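Local structure of auracyanin A (Chloroflexus aurantiacus, 2AAN) at residues N59-K64 and I122-G127; I94-P99 and V109-P114. The protein carries a single copper ion and transfers electrons, probably as a soluble acceptor for the membrane-bound alternative complex III. All coordinates share one frame; numbering follows the deposited sequence.

Contact 1. Residues N59-K64 and I122-G127; sequences NWILVK and ICTVPG. With CU (copper (II) ion), chain B.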
loop_
_atom_site.group_PDB
_atom_site.type_symbol
_atom_site.label_atom_id
_atom_site.label_comp_id
_atom_site.label_asym_id
_atom_site.label_seq_id
_atom_site.Cartn_x
_atom_site.Cartn_y
_atom_site.Cartn_z
ATOM N N ASN A 59 2.954 -5.737 -0.383
ATOM C CA ASN A 59 1.630 -5.193 -0.652
ATOM C C ASN A 59 1.663 -3.672 -0.672
ATOM O O ASN A 59 2.719 -3.057 -0.479
ATOM C CB ASN A 59 0.567 -5.777 0.302
ATOM C CG ASN A 59 0.866 -5.545 1.766
ATOM O OD1 ASN A 59 1.575 -4.629 2.100
ATOM N ND2 ASN A 59 0.313 -6.390 2.656
ATOM N N TRP A 60 0.516 -3.089 -0.983
ATOM C CA TRP A 60 0.328 -1.618 -1.035
ATOM C C TRP A 60 -0.941 -1.362 -0.284
ATOM O O TRP A 60 -1.996 -1.762 -0.747
ATOM C CB TRP A 60 0.188 -1.128 -2.471
ATOM C CG TRP A 60 0.059 0.359 -2.625
ATOM C CD1 TRP A 60 1.056 1.223 -2.898
ATOM C CD2 TRP A 60 -1.151 1.127 -2.611
ATOM N NE1 TRP A 60 0.569 2.519 -2.963
ATOM C CE2 TRP A 60 -0.790 2.482 -2.820
ATOM C CE3 TRP A 60 -2.488 0.820 -2.398
ATOM C CZ2 TRP A 60 -1.721 3.517 -2.816
ATOM C CZ3 TRP A 60 -3.414 1.852 -2.397
ATOM C CH2 TRP A 60 -3.032 3.178 -2.632
ATOM N N ILE A 61 -0.801 -0.754 0.890
ATOM C CA ILE A 61 -1.911 -0.501 1.783
ATOM C C ILE A 61 -2.008 1.002 2.053
ATOM O O ILE A 61 -1.058 1.624 2.538
ATOM C CB ILE A 61 -1.725 -1.246 3.126
ATOM C CG1 ILE A 61 -1.378 -2.734 2.916
ATOM C CG2 ILE A 61 -2.923 -1.069 4.050
ATOM C CD1 ILE A 61 -2.355 -3.611 2.148
ATOM N N LEU A 62 -3.172 1.563 1.773
ATOM C CA LEU A 62 -3.443 2.967 2.012
ATOM C C LEU A 62 -4.107 3.150 3.333
ATOM O O LEU A 62 -5.185 2.607 3.569
ATOM C CB LEU A 62 -4.368 3.508 0.937
ATOM C CG LEU A 62 -4.716 4.985 0.955
ATOM C CD1 LEU A 62 -3.474 5.851 0.824
ATOM C CD2 LEU A 62 -5.627 5.272 -0.186
ATOM N N VAL A 63 -3.484 3.915 4.203
ATOM C CA VAL A 63 -3.989 3.983 5.553
ATOM C C VAL A 63 -4.410 5.376 5.915
ATOM O O VAL A 63 -4.035 6.353 5.255
ATOM C CB VAL A 63 -2.998 3.460 6.568
ATOM C CG1 VAL A 63 -2.602 2.021 6.230
ATOM C CG2 VAL A 63 -1.837 4.343 6.614
ATOM N N LYS A 64 -5.172 5.430 7.007
ATOM C CA LYS A 64 -5.673 6.634 7.614
ATOM C C LYS A 64 -4.823 6.845 8.868
ATOM O O LYS A 64 -4.602 5.914 9.636
ATOM C CB LYS A 64 -7.151 6.386 7.968
ATOM C CG LYS A 64 -8.010 7.581 8.261
ATOM C CD LYS A 64 -9.494 7.169 8.507
ATOM C CE LYS A 64 -10.380 8.395 8.846
ATOM N NZ LYS A 64 -10.309 8.799 10.286
ATOM N N ILE A 122 1.855 2.110 2.654
ATOM C CA ILE A 122 2.881 1.296 3.276
ATOM C C ILE A 122 2.769 -0.137 2.772
ATOM O O ILE A 122 1.774 -0.536 2.166
ATOM C CB ILE A 122 2.797 1.282 4.826
ATOM C CG1 ILE A 122 1.502 0.589 5.323
ATOM C CG2 ILE A 122 2.830 2.696 5.361
ATOM C CD1 ILE A 122 1.407 0.392 6.818
ATOM N N CYS A 123 3.826 -0.900 3.008
ATOM C CA CYS A 123 3.755 -2.352 2.830
ATOM C C CYS A 123 3.811 -2.960 4.216
ATOM O O CYS A 123 4.663 -2.570 4.995
ATOM C CB CYS A 123 4.928 -2.828 2.014
ATOM S SG CYS A 123 5.141 -4.621 1.930
ATOM N N THR A 124 2.944 -3.916 4.512
ATOM C CA THR A 124 2.931 -4.564 5.829
ATOM C C THR A 124 3.595 -5.947 5.864
ATOM O O THR A 124 3.482 -6.663 6.845
ATOM C CB THR A 124 1.484 -4.683 6.340
ATOM O OG1 THR A 124 0.741 -5.509 5.465
ATOM C CG2 THR A 124 0.840 -3.312 6.421
ATOM N N VAL A 125 4.331 -6.314 4.828
ATOM C CA VAL A 125 5.101 -7.549 4.881
ATOM C C VAL A 125 6.162 -7.378 6.009
ATOM O O VAL A 125 6.759 -6.313 6.132
ATOM C CB VAL A 125 5.678 -7.880 3.489
ATOM C CG1 VAL A 125 6.813 -8.960 3.556
ATOM C CG2 VAL A 125 4.530 -8.272 2.525
ATOM N N PRO A 126 6.328 -8.401 6.871
ATOM C CA PRO A 126 7.202 -8.277 8.022
ATOM C C PRO A 126 8.541 -7.627 7.701
ATOM O O PRO A 126 9.256 -8.091 6.831
ATOM C CB PRO A 126 7.391 -9.746 8.469
ATOM C CG PRO A 126 6.061 -10.339 8.212
ATOM C CD PRO A 126 5.629 -9.702 6.887
ATOM N N GLY A 127 8.868 -6.566 8.433
ATOM C CA GLY A 127 10.154 -5.894 8.273
ATOM C C GLY A 127 10.261 -4.841 7.176
ATOM O O GLY A 127 11.267 -4.117 7.110
HETATM CU CU CU B . 7.108 -5.019 0.982
#
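Ile61 and Ile122 form an antiparallel hydrogen-bonded pair: Ile61 N donates to Ile122 O at 2.9 Å, and Ile122 N returns a bond to Ile61 O. Beyond this pair the strands of the cupredoxin fold give way to the blue copper site, where the contact turns from backbone to side chains. Cys123 SG binds the copper(II) ion at 2.2 Å; His58, His128 and Met132 complete the site. The same sulfur accepts two backbone N-H groups, from Asn59 N at 3.4 Å, almost straight (170°), and from Val125 N at 3.5 Å. Such bonds to a metal-bound thiolate would be expected to draw off some of its charge, as in other cupredoxins.

Asn59 suits its place because an amide can give and take at once. With CG between the backbone N and the carbonyl carbon (chi1 58°), the amide reaches back across to Thr124. OD1 offers an in-plane lone pair to Thr124 N at 2.9 Å, while ND2 points to Thr124 OG1 at 3.0 Å. The two bonds fix the rotation of the amide; ND2 also reaches Asn85, and Thr124 OG1 has a further partner in Tyr86 O. An alanine here removes the amide and would probably leave Thr124 N without its acceptor and the loop around Cys123 less firmly held.

Apolar side chains continue the contact away from the metal. Helix 67-80 lies against Val63 and Ile122, and Val63 CG1 meets Ile122 CD1 at 4.4 Å.

Contact 2. Residues I94-P99 and V109-P114; sequences IIAESP and VTFTAP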
loop_
_atom_site.group_PDB
_atom_site.type_symbol
_atom_site.label_atom_id
_atom_site.label_comp_id
_atom_site.label_asym_id
_atom_site.label_seq_id
_atom_site.Cartn_x
_atom_site.Cartn_y
_atom_site.Cartn_z
ATOM N N ILE A 94 -7.862 1.568 7.457
ATOM C CA ILE A 94 -7.399 1.082 6.187
ATOM C C ILE A 94 -8.420 1.542 5.163
ATOM O O ILE A 94 -9.627 1.208 5.245
ATOM C CB ILE A 94 -7.186 -0.451 6.217
ATOM C CG1 ILE A 94 -6.030 -0.779 7.180
ATOM C CG2 ILE A 94 -6.907 -1.025 4.857
ATOM C CD1 ILE A 94 -5.972 -2.243 7.606
ATOM N N ILE A 95 -7.937 2.297 4.180
ATOM C CA ILE A 95 -8.779 2.821 3.115
ATOM C C ILE A 95 -8.865 1.852 1.953
ATOM O O ILE A 95 -9.945 1.661 1.350
ATOM C CB ILE A 95 -8.270 4.187 2.632
ATOM C CG1 ILE A 95 -8.357 5.201 3.787
ATOM C CG2 ILE A 95 -9.102 4.661 1.470
ATOM C CD1 ILE A 95 -7.641 6.488 3.543
ATOM N N ALA A 96 -7.724 1.276 1.599
ATOM C CA ALA A 96 -7.678 0.319 0.500
ATOM C C ALA A 96 -6.501 -0.624 0.699
ATOM O O ALA A 96 -5.501 -0.230 1.328
ATOM C CB ALA A 96 -7.573 1.069 -0.825
ATOM N N GLU A 97 -6.657 -1.869 0.217
ATOM C CA GLU A 97 -5.622 -2.887 0.312
ATOM C C GLU A 97 -5.399 -3.577 -1.010
ATOM O O GLU A 97 -6.324 -4.186 -1.559
ATOM C CB GLU A 97 -5.988 -4.021 1.284
ATOM C CG GLU A 97 -6.432 -3.691 2.639
ATOM C CD GLU A 97 -7.059 -4.919 3.342
ATOM O OE1 GLU A 97 -6.996 -6.051 2.810
ATOM O OE2 GLU A 97 -7.608 -4.752 4.434
ATOM N N SER A 98 -4.160 -3.552 -1.487
ATOM C CA SER A 98 -3.794 -4.431 -2.585
ATOM C C SER A 98 -3.824 -5.884 -2.081
ATOM O O SER A 98 -3.577 -6.163 -0.911
ATOM C CB SER A 98 -2.427 -4.100 -3.173
ATOM O OG SER A 98 -1.415 -4.661 -2.381
ATOM N N PRO A 99 -4.130 -6.819 -2.975
ATOM C CA PRO A 99 -3.825 -8.189 -2.661
ATOM C C PRO A 99 -2.321 -8.303 -2.376
ATOM O O PRO A 99 -1.547 -7.425 -2.760
ATOM C CB PRO A 99 -4.177 -8.912 -3.966
ATOM C CG PRO A 99 -5.149 -8.062 -4.611
ATOM C CD PRO A 99 -4.715 -6.685 -4.308
ATOM N N VAL A 109 -5.585 -2.957 -7.004
ATOM C CA VAL A 109 -6.706 -2.537 -6.159
ATOM C C VAL A 109 -7.352 -1.283 -6.725
ATOM O O VAL A 109 -6.663 -0.327 -7.016
ATOM C CB VAL A 109 -6.274 -2.286 -4.693
ATOM C CG1 VAL A 109 -4.981 -1.532 -4.630
ATOM C CG2 VAL A 109 -7.374 -1.518 -3.949
ATOM N N THR A 110 -8.678 -1.310 -6.912
ATOM C CA THR A 110 -9.437 -0.131 -7.327
ATOM C C THR A 110 -10.165 0.451 -6.123
ATOM O O THR A 110 -10.820 -0.286 -5.364
ATOM C CB THR A 110 -10.465 -0.496 -8.441
ATOM O OG1 THR A 110 -9.779 -1.094 -9.554
ATOM C CG2 THR A 110 -11.223 0.698 -8.921
ATOM N N PHE A 111 -10.036 1.763 -5.920
ATOM C CA PHE A 111 -10.722 2.430 -4.810
ATOM C C PHE A 111 -11.146 3.838 -5.223
ATOM O O PHE A 111 -10.700 4.363 -6.221
ATOM C CB PHE A 111 -9.841 2.474 -3.555
ATOM C CG PHE A 111 -8.600 3.335 -3.696
ATOM C CD1 PHE A 111 -8.560 4.628 -3.185
ATOM C CD2 PHE A 111 -7.449 2.830 -4.289
ATOM C CE1 PHE A 111 -7.431 5.408 -3.293
ATOM C CE2 PHE A 111 -6.308 3.610 -4.389
ATOM C CZ PHE A 111 -6.296 4.890 -3.902
ATOM N N THR A 112 -12.089 4.383 -4.479
ATOM C CA THR A 112 -12.489 5.766 -4.613
ATOM C C THR A 112 -11.568 6.591 -3.731
ATOM O O THR A 112 -11.465 6.348 -2.529
ATOM C CB THR A 112 -13.922 5.980 -4.135
ATOM O OG1 THR A 112 -14.823 5.226 -4.972
ATOM C CG2 THR A 112 -14.296 7.477 -4.189
ATOM N N ALA A 113 -10.924 7.595 -4.308
ATOM C CA ALA A 113 -9.954 8.370 -3.535
ATOM C C ALA A 113 -10.663 9.045 -2.398
ATOM O O ALA A 113 -11.793 9.526 -2.585
ATOM C CB ALA A 113 -9.307 9.404 -4.376
ATOM N N PRO A 114 -10.026 9.108 -1.220
ATOM C CA PRO A 114 -10.653 9.724 -0.053
ATOM C C PRO A 114 -10.801 11.248 -0.169
ATOM O O PRO A 114 -10.560 11.823 -1.216
ATOM C CB PRO A 114 -9.700 9.357 1.077
ATOM C CG PRO A 114 -8.375 9.170 0.411
ATOM C CD PRO A 114 -8.692 8.562 -0.904
#
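Ala96 pushes its methyl group between Val109 and Phe111, where two edge strands of the cupredoxin sandwich meet. Strand 94-97 borders one sheet and strand 106-112 the other; strands 94-97 and 109-112 run roughly antiparallel, at 148°, with axes approaching to 7.3 Å. Side chains rather than backbone bonds fill the space between them.

A classic beta bulge shapes strand 94-97: Ile95 and Ala96 both face Leu62 of the neighbouring strand, and both direct their side chains toward 109-114. The bulge thus sets a short bump next to a long one. The short bump is Ala96, whose CB lies 3.8 Å from Phe111 CG, at an oblique approach to the ring, and 4.1 Å from Val109 CG2. A methyl suits this hollow, since the ring and the valine press on it from two directions. Phe111 also meets Leu62, so the ring reaches across to the facing sheet.

The long bump, Ile95, crosses at about a right angle Pro114, which follows the end of strand 106-112, with Ile95 CD1 4.2 Å from Pro114 CG. Tyr119 touches both side chains.

At the other end Val109 forks: CG1 sits between the backbone N and the carbonyl carbon (chi1 43°) and CG2 anti to N, so CG2 meets Ala96 and lies 3.7 Å from Glu97 O, while Glu97 itself turns away, toward a salt bridge with Lys91. Ser98 turns its hydroxyl to two partners: OG donates to Pro99 O at 2.8 Å and accepts from Trp60 N. The other valine branch rests on the Ser98 backbone, Val109 CG1 lying 3.7 Å from Ser98 CA.

In the fold
After strands 19-24, 36-39 and 44-50, the chain enters strand 61-63, followed by helix 67-80, strand 94-97, strand 106-112 and strand 117-122, whose end leads into the copper-ligand loop. Contact 1 joins 59-64 to 122-127 and closes the large loop holding helix 67-80 and strands 94-97, 106-112 and most of 117-122; contact 2 joins 94-99 to 109-114 and closes a short loop nested inside it. Contact 1 works within the five-stranded sheet, whereas contact 2 bridges that sheet to the three-stranded one. They meet because strands 61-63 and 94-97 are neighbours: Leu62 O lies 2.8 Å from Ile95 N, a probable hydrogen bond, and Leu62 CD2 packs 3.6 Å from Phe111 CE1.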